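Local coordinates for Ent-copalyl diphosphate synthase (Streptomyces platensis, PDB 5BP8), which is a terpene cyclase-type protein of largely helical fold, with a region related to the C-terminal domain of squalene-hopene cyclases, at residues Ala78-Leu83 against Pro132-Asp137; Ala104-Leu109 against Gly154-Thr159; Leu37-Pro42 against Val196-Thr201. One frame throughout, in Å; residues are numbered along the deposited sequence.

From the N terminus the chain first meets Leu37-Pro42, at the end of helix 31-40. It returns there only at Val196-Thr201, so interaction 3 closes the longest loop and encloses the other two. Interaction 1 then joins helix 72-86 to helix 127-144. Interaction 2 starts from helix 98-116, before interaction 1 has closed, and ends in the loop at Gly154-Thr159, so the two cross. Interactions 1 and 3 share a polar cluster, with Glu80 bonded to Ser39 and Arg198. Interactions 1 and 2 meet through packing of Val79 on Leu109 and Leu83 on Cys105. Interactions 2 and 3 do not touch.

Interaction 1: Ala78-Leu83 against Pro132-Asp137; sequences AVEALL and PSLLAD
Glu80 reaches across from helix 72-86 to Leu134 and Asp137 on helix 127-144. Its CB points at the opposite helix and meets the methyl CD2 of Leu134 at 4.0 Å. The two side chains cross at about a right angle. One step out, Glu80 CG has two neighbours. It packs on Asp137 CB at 3.6 Å and lies 4.1 Å from Leu134 CD2. The leucine methyl and the base of the aspartate come to this methylene from directions roughly at right angles. CG lies anti to the backbone N (chi1 -164°), and the chain then bends at chi2 (-79°). The bend leaves the carboxylate beside the base of Asp137. Glu80 CD stays 4.1 Å from Asp137 CB. At the tip, Glu80 OE2 lies 3.7 Å from Asp137 CB and 4.2 Å from Asp137 OD2. The two carboxylate planes are turned 50° apart.

Two like charges this close would repel each other, but both have cationic partners. Arg198 NH1 makes a salt bridge to Glu80 OE2 and another to Asp137 OD2, and so probably offsets the repulsion. Glu80 OE1 has its own partners, Arg36 and Ser39. The contact between the two segments is thus aliphatic at its base, with the two carboxylates close but not touching at the outer end.

Helix 31-40 packs against both helices: Ala81 touches Ala35 and Val38, while Leu134 touches Tyr32 and Arg36. Val79 and Leu83 also reach Ile138 on helix 127-144 and pack on helix 98-116.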
loop_
_atom_site.group_PDB
_atom_site.type_symbol
_atom_site.label_atom_id
_atom_site.label_comp_id
_atom_site.label_asym_id
_atom_site.label_seq_id
_atom_site.Cartn_x
_atom_site.Cartn_y
_atom_site.Cartn_z
ATOM N N ALA A 78 -5.253 -14.965 8.946
ATOM C CA ALA A 78 -5.452 -15.149 10.389
ATOM C C ALA A 78 -5.931 -16.548 10.750
ATOM O O ALA A 78 -5.378 -17.207 11.680
ATOM C CB ALA A 78 -6.427 -14.105 10.915
ATOM N N VAL A 79 -6.932 -17.027 10.020
ATOM C CA VAL A 79 -7.459 -18.364 10.270
ATOM C C VAL A 79 -6.391 -19.443 10.054
ATOM O O VAL A 79 -6.196 -20.355 10.915
ATOM C CB VAL A 79 -8.732 -18.626 9.437
ATOM C CG1 VAL A 79 -9.124 -20.100 9.452
ATOM C CG2 VAL A 79 -9.869 -17.738 9.919
ATOM N N GLU A 80 -5.657 -19.334 8.946
ATOM C CA GLU A 80 -4.594 -20.297 8.692
ATOM C C GLU A 80 -3.549 -20.270 9.819
ATOM O O GLU A 80 -3.112 -21.351 10.299
ATOM C CB GLU A 80 -3.939 -20.055 7.332
ATOM C CG GLU A 80 -3.105 -21.240 6.839
ATOM C CD GLU A 80 -1.736 -21.342 7.471
ATOM O OE1 GLU A 80 -1.156 -20.297 7.889
ATOM O OE2 GLU A 80 -1.222 -22.490 7.565
ATOM N N ALA A 81 -3.163 -19.068 10.259
ATOM C CA ALA A 81 -2.170 -18.921 11.323
ATOM C C ALA A 81 -2.671 -19.534 12.620
ATOM O O ALA A 81 -1.910 -20.243 13.331
ATOM C CB ALA A 81 -1.809 -17.480 11.532
ATOM N N LEU A 82 -3.936 -19.289 12.950
ATOM C CA LEU A 82 -4.488 -19.843 14.186
ATOM C C LEU A 82 -4.570 -21.360 14.153
ATOM O O LEU A 82 -4.236 -22.017 15.158
ATOM C CB LEU A 82 -5.850 -19.223 14.541
ATOM C CG LEU A 82 -5.792 -17.725 14.919
ATOM C CD1 LEU A 82 -7.187 -17.103 14.899
ATOM C CD2 LEU A 82 -5.122 -17.503 16.277
ATOM N N LEU A 83 -4.960 -21.932 13.014
ATOM C CA LEU A 83 -4.996 -23.396 12.887
ATOM C C LEU A 83 -3.578 -23.971 13.027
ATOM O O LEU A 83 -3.352 -24.979 13.720
ATOM C CB LEU A 83 -5.633 -23.830 11.575
ATOM C CG LEU A 83 -7.161 -23.638 11.438
ATOM C CD1 LEU A 83 -7.601 -23.706 9.987
ATOM C CD2 LEU A 83 -7.896 -24.684 12.286
ATOM N N PRO A 132 -5.654 -18.512 -2.825
ATOM C CA PRO A 132 -5.741 -19.978 -2.928
ATOM C C PRO A 132 -4.700 -20.706 -2.118
ATOM O O PRO A 132 -4.948 -21.824 -1.635
ATOM C CB PRO A 132 -5.545 -20.280 -4.416
ATOM C CG PRO A 132 -5.173 -18.982 -5.053
ATOM C CD PRO A 132 -5.463 -17.849 -4.130
ATOM N N SER A 133 -3.519 -20.110 -1.972
ATOM C CA SER A 133 -2.508 -20.707 -1.129
ATOM C C SER A 133 -3.001 -20.935 0.297
ATOM O O SER A 133 -2.850 -22.018 0.873
ATOM C CB SER A 133 -1.249 -19.846 -1.127
ATOM O OG SER A 133 -0.248 -20.537 -0.431
ATOM N N LEU A 134 -3.625 -19.917 0.861
ATOM C CA LEU A 134 -4.091 -19.972 2.243
ATOM C C LEU A 134 -5.296 -20.893 2.407
ATOM O O LEU A 134 -5.403 -21.651 3.395
ATOM C CB LEU A 134 -4.455 -18.563 2.717
ATOM C CG LEU A 134 -3.210 -17.704 2.954
ATOM C CD1 LEU A 134 -3.575 -16.265 3.142
ATOM C CD2 LEU A 134 -2.375 -18.205 4.135
ATOM N N LEU A 135 -6.209 -20.806 1.448
ATOM C CA LEU A 135 -7.384 -21.670 1.452
ATOM C C LEU A 135 -6.986 -23.162 1.452
ATOM O O LEU A 135 -7.543 -23.947 2.223
ATOM C CB LEU A 135 -8.288 -21.346 0.273
ATOM C CG LEU A 135 -9.604 -22.127 0.187
ATOM C CD1 LEU A 135 -10.408 -21.932 1.440
ATOM C CD2 LEU A 135 -10.429 -21.677 -1.007
ATOM N N ALA A 136 -6.007 -23.538 0.614
ATOM C CA ALA A 136 -5.510 -24.920 0.587
ATOM C C ALA A 136 -4.882 -25.309 1.926
ATOM O O ALA A 136 -5.130 -26.415 2.413
ATOM C CB ALA A 136 -4.510 -25.137 -0.553
ATOM N N ASP A 137 -4.113 -24.412 2.549
ATOM C CA ASP A 137 -3.504 -24.744 3.846
ATOM C C ASP A 137 -4.561 -24.866 4.935
ATOM O O ASP A 137 -4.469 -25.750 5.796
ATOM C CB ASP A 137 -2.439 -23.718 4.247
ATOM C CG ASP A 137 -1.100 -23.941 3.525
ATOM O OD1 ASP A 137 -0.878 -25.055 2.986
ATOM O OD2 ASP A 137 -0.256 -23.025 3.548
#

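Interaction 2: Ala104-Leu109 against Gly154-Thr159; sequences ACADGL and GAWSGT
Leu109 packs over one face of the Trp156 indole, and this apolar contact makes up most of the meeting between 104-109 and 154-159. The CH-pi contact is made by Leu109 CB. It stands 3.6 Å from the centroid of the Trp156 six-membered ring and only 7° off the ring normal. The closest ring atom to Leu109 CB is Trp156 CH2, at 3.7 Å. The methyl CD1 of Leu109 extends the overlap to the five-membered ring, 4.0 Å from Trp156 CG. The leucine and tryptophan side chains run past each other in opposite directions.

A smaller van der Waals contact comes from Ala106, one helical turn earlier. Its CB is 4.2 Å from Trp156 NE1. The backbone oxygen of Ala106 approaches the indole obliquely, 4.1 Å from CZ2 of Trp156.

The hydrogen bonds serve the turn and not the contact. Thr159 N bonds to Trp156 O and closes a type II beta turn, in which Gly158 has positive phi. Gly158 also shares a backbone bond with Leu142. Ser157 OG bonds to the O of Leu145, the residue just after helix 127-144. Leu109 also touches Ile138 and Leu142 of that helix.

The arrangement is loop-to-helix packing in a mostly helical fold: a tryptophan of the connection between helix 127-144 and helix 171-179 lies on helix 98-116.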
loop_
_atom_site.group_PDB
_atom_site.type_symbol
_atom_site.label_atom_id
_atom_site.label_comp_id
_atom_site.label_asym_id
_atom_site.label_seq_id
_atom_site.Cartn_x
_atom_site.Cartn_y
_atom_site.Cartn_z
ATOM N N ALA A 104 -11.549 -17.675 18.440
ATOM C CA ALA A 104 -11.232 -16.762 17.345
ATOM C C ALA A 104 -11.190 -17.495 16.014
ATOM O O ALA A 104 -11.737 -17.031 15.004
ATOM C CB ALA A 104 -9.912 -16.051 17.598
ATOM N N CYS A 105 -10.525 -18.632 16.005
ATOM C CA CYS A 105 -10.378 -19.414 14.795
ATOM C C CYS A 105 -11.724 -19.864 14.226
ATOM O O CYS A 105 -12.005 -19.678 13.014
ATOM C CB CYS A 105 -9.505 -20.611 15.082
ATOM S SG CYS A 105 -9.061 -21.534 13.607
ATOM N N ALA A 106 -12.564 -20.435 15.088
ATOM C CA ALA A 106 -13.882 -20.924 14.659
ATOM C C ALA A 106 -14.755 -19.803 14.132
ATOM O O ALA A 106 -15.470 -19.971 13.115
ATOM C CB ALA A 106 -14.574 -21.662 15.776
ATOM N N ASP A 107 -14.685 -18.648 14.779
ATOM C CA ASP A 107 -15.471 -17.501 14.292
ATOM C C ASP A 107 -14.955 -16.977 12.958
ATOM O O ASP A 107 -15.757 -16.548 12.131
ATOM C CB ASP A 107 -15.523 -16.378 15.327
ATOM C CG ASP A 107 -16.352 -16.753 16.570
ATOM O OD1 ASP A 107 -16.166 -16.050 17.584
ATOM O OD2 ASP A 107 -17.189 -17.687 16.503
ATOM N N GLY A 108 -13.636 -17.031 12.747
ATOM C CA GLY A 108 -13.026 -16.742 11.441
ATOM C C GLY A 108 -13.465 -17.699 10.348
ATOM O O GLY A 108 -13.805 -17.284 9.238
ATOM N N LEU A 109 -13.507 -18.979 10.676
ATOM C CA LEU A 109 -14.036 -20.004 9.755
ATOM C C LEU A 109 -15.482 -19.735 9.388
ATOM O O LEU A 109 -15.862 -19.834 8.200
ATOM C CB LEU A 109 -13.895 -21.407 10.352
ATOM C CG LEU A 109 -12.463 -21.929 10.443
ATOM C CD1 LEU A 109 -12.299 -23.052 11.464
ATOM C CD2 LEU A 109 -11.930 -22.324 9.066
ATOM N N GLY A 154 -13.492 -28.565 17.048
ATOM C CA GLY A 154 -13.663 -29.966 16.712
ATOM C C GLY A 154 -14.840 -30.271 15.788
ATOM O O GLY A 154 -14.798 -31.197 14.981
ATOM N N ALA A 155 -15.879 -29.447 15.867
ATOM C CA ALA A 155 -17.031 -29.586 14.989
ATOM C C ALA A 155 -16.708 -29.278 13.524
ATOM O O ALA A 155 -17.449 -29.688 12.620
ATOM C CB ALA A 155 -18.157 -28.674 15.482
ATOM N N TRP A 156 -15.615 -28.544 13.297
ATOM C CA TRP A 156 -15.130 -28.201 11.951
ATOM C C TRP A 156 -14.246 -29.256 11.318
ATOM O O TRP A 156 -13.879 -29.143 10.144
ATOM C CB TRP A 156 -14.365 -26.861 11.997
ATOM C CG TRP A 156 -15.261 -25.692 12.147
ATOM C CD1 TRP A 156 -15.725 -25.175 13.293
ATOM C CD2 TRP A 156 -15.802 -24.889 11.083
ATOM N NE1 TRP A 156 -16.536 -24.084 13.027
ATOM C CE2 TRP A 156 -16.599 -23.895 11.675
ATOM C CE3 TRP A 156 -15.686 -24.925 9.699
ATOM C CZ2 TRP A 156 -17.288 -22.931 10.927
ATOM C CZ3 TRP A 156 -16.392 -23.966 8.942
ATOM C CH2 TRP A 156 -17.183 -23.005 9.567
ATOM N N SER A 157 -13.911 -30.297 12.079
ATOM C CA SER A 157 -13.072 -31.373 11.587
ATOM C C SER A 157 -13.603 -31.929 10.271
ATOM O O SER A 157 -14.792 -32.225 10.150
ATOM C CB SER A 157 -12.985 -32.486 12.652
ATOM O OG SER A 157 -12.149 -33.532 12.196
ATOM N N GLY A 158 -12.728 -32.037 9.279
ATOM C CA GLY A 158 -13.081 -32.583 7.990
ATOM C C GLY A 158 -13.892 -31.688 7.054
ATOM O O GLY A 158 -14.338 -32.144 5.979
ATOM N N THR A 159 -14.142 -30.447 7.452
ATOM C CA THR A 159 -14.786 -29.473 6.570
ATOM C C THR A 159 -13.840 -29.135 5.411
ATOM O O THR A 159 -12.642 -29.098 5.604
ATOM C CB THR A 159 -15.125 -28.175 7.344
ATOM O OG1 THR A 159 -16.173 -28.457 8.294
ATOM C CG2 THR A 159 -15.581 -27.057 6.394
#

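Interaction 3: Leu37-Pro42 against Val196-Thr201; sequences LVSLAP and VTRDGT
Arg198 meets Ser39 and Leu40 from two directions: the serine hydroxyl approaches the guanidinium at its edge, and a leucine methyl packs over a face. At the edge, Arg198 NH2 donates to Ser39 OG over 2.9 Å. The N-H...O angle is 150°, and the oxygen is tilted 19° out of the guanidinium plane. Ser39 is on helix 31-40, and its CB points toward the loop that carries Arg198. OG lies anti to the backbone N, which carries it out to the arginine.

The facial contact belongs to Leu40 CD2. This methyl sits 3.5 Å above the guanidinium plane of Arg198, offset toward the rim. It is 3.7 Å from both CZ and NH2 of Arg198. The same methyl also lies 3.8 Å from Arg198 CB. The arginine chain therefore passes over the methyl, and the two side chains cross at a slant. A bend at chi3 (65°) turns the guanidinium back toward helix 31-40.

In the loop itself, Thr197 OG1 accepts from Asp199 N in an ST turn, with 3.1 Å between the two atoms. This bond spans Arg198 and probably helps set the local backbone. Leu40 also packs on Ala225 of helix 221-228.

Besides the serine, Arg198 pairs with Glu80 and Asp137, and Ser39 shares Glu80 with it. The network joins helix 31-40, helix 72-86, helix 127-144 and the 196-201 loop. The two acids probably stabilise the guanidinium charge where it lies. The chemistry implies a partly buried ionic cluster. Arg198 bridges the two carboxylates, with a hydroxyl at its edge and a methyl over its face, and Glu80 has Arg36 as a second cation.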
loop_
_atom_site.group_PDB
_atom_site.type_symbol
_atom_site.label_atom_id
_atom_site.label_comp_id
_atom_site.label_asym_id
_atom_site.label_seq_id
_atom_site.Cartn_x
_atom_site.Cartn_y
_atom_site.Cartn_z
ATOM N N LEU A 37 3.610 -14.303 9.992
ATOM C CA LEU A 37 4.718 -14.585 10.892
ATOM C C LEU A 37 4.368 -15.571 11.970
ATOM O O LEU A 37 5.224 -16.388 12.378
ATOM C CB LEU A 37 5.317 -13.295 11.467
ATOM C CG LEU A 37 6.007 -12.366 10.454
ATOM C CD1 LEU A 37 6.731 -11.246 11.183
ATOM C CD2 LEU A 37 6.955 -13.123 9.548
ATOM N N VAL A 38 3.133 -15.496 12.483
ATOM C CA VAL A 38 2.644 -16.484 13.439
ATOM C C VAL A 38 2.713 -17.874 12.819
ATOM O O VAL A 38 3.134 -18.857 13.468
ATOM C CB VAL A 38 1.197 -16.175 13.896
ATOM C CG1 VAL A 38 0.602 -17.349 14.636
ATOM C CG2 VAL A 38 1.173 -14.939 14.781
ATOM N N SER A 39 2.289 -17.982 11.571
ATOM C CA SER A 39 2.253 -19.290 10.916
ATOM C C SER A 39 3.648 -19.800 10.540
ATOM O O SER A 39 3.976 -20.985 10.750
ATOM C CB SER A 39 1.392 -19.211 9.665
ATOM O OG SER A 39 1.122 -20.510 9.173
ATOM N N LEU A 40 4.469 -18.915 9.987
ATOM C CA LEU A 40 5.749 -19.309 9.380
ATOM C C LEU A 40 6.971 -19.135 10.258
ATOM O O LEU A 40 7.979 -19.789 9.992
ATOM C CB LEU A 40 5.994 -18.517 8.091
ATOM C CG LEU A 40 4.919 -18.678 7.019
ATOM C CD1 LEU A 40 5.185 -17.739 5.856
ATOM C CD2 LEU A 40 4.748 -20.117 6.541
ATOM N N ALA A 41 6.903 -18.263 11.268
ATOM C CA ALA A 41 8.078 -17.901 12.059
ATOM C C ALA A 41 7.801 -17.852 13.566
ATOM O O ALA A 41 7.960 -16.825 14.198
ATOM C CB ALA A 41 8.669 -16.588 11.551
ATOM N N PRO A 42 7.349 -18.974 14.139
ATOM C CA PRO A 42 7.058 -19.008 15.574
ATOM C C PRO A 42 8.338 -18.836 16.417
ATOM O O PRO A 42 8.239 -18.488 17.590
ATOM C CB PRO A 42 6.436 -20.400 15.775
ATOM C CG PRO A 42 6.979 -21.212 14.648
ATOM C CD PRO A 42 7.128 -20.275 13.503
ATOM N N VAL A 196 3.775 -19.004 -2.692
ATOM C CA VAL A 196 4.356 -20.023 -3.522
ATOM C C VAL A 196 4.848 -21.189 -2.667
ATOM O O VAL A 196 4.612 -22.351 -3.017
ATOM C CB VAL A 196 5.497 -19.433 -4.374
ATOM C CG1 VAL A 196 6.113 -20.488 -5.259
ATOM C CG2 VAL A 196 4.974 -18.268 -5.218
ATOM N N THR A 197 5.485 -20.883 -1.545
ATOM C CA THR A 197 6.041 -21.884 -0.670
ATOM C C THR A 197 6.131 -21.370 0.742
ATOM O O THR A 197 6.410 -20.200 0.936
ATOM C CB THR A 197 7.460 -22.343 -1.125
ATOM O OG1 THR A 197 7.945 -23.379 -0.237
ATOM C CG2 THR A 197 8.445 -21.202 -1.139
ATOM N N ARG A 198 5.898 -22.257 1.713
ATOM C CA ARG A 198 6.047 -21.916 3.118
ATOM C C ARG A 198 7.495 -21.916 3.551
ATOM O O ARG A 198 7.825 -21.350 4.596
ATOM C CB ARG A 198 5.284 -22.920 4.002
ATOM C CG ARG A 198 3.792 -22.898 3.768
ATOM C CD ARG A 198 3.121 -23.940 4.633
ATOM N NE ARG A 198 3.285 -23.610 6.035
ATOM C CZ ARG A 198 2.390 -22.950 6.772
ATOM N NH1 ARG A 198 1.245 -22.500 6.255
ATOM N NH2 ARG A 198 2.647 -22.721 8.039
ATOM N N ASP A 199 8.340 -22.607 2.784
ATOM C CA ASP A 199 9.727 -22.821 3.144
ATOM C C ASP A 199 10.487 -23.154 1.876
ATOM O O ASP A 199 10.460 -24.274 1.408
ATOM C CB ASP A 199 9.836 -23.959 4.173
ATOM C CG ASP A 199 11.243 -24.200 4.651
ATOM O OD1 ASP A 199 12.212 -23.811 3.972
ATOM O OD2 ASP A 199 11.398 -24.850 5.725
ATOM N N GLY A 200 11.114 -22.152 1.293
ATOM C CA GLY A 200 11.861 -22.328 0.052
ATOM C C GLY A 200 12.262 -21.002 -0.538
ATOM O O GLY A 200 11.869 -19.956 -0.044
ATOM N N THR A 201 13.088 -21.030 -1.577
ATOM C CA THR A 201 13.696 -19.793 -2.092
ATOM C C THR A 201 13.199 -19.453 -3.484
ATOM O O THR A 201 12.928 -18.280 -3.778
ATOM C CB THR A 201 15.225 -19.910 -2.088
ATOM O OG1 THR A 201 15.620 -21.096 -2.798
ATOM C CG2 THR A 201 15.703 -20.028 -0.639
#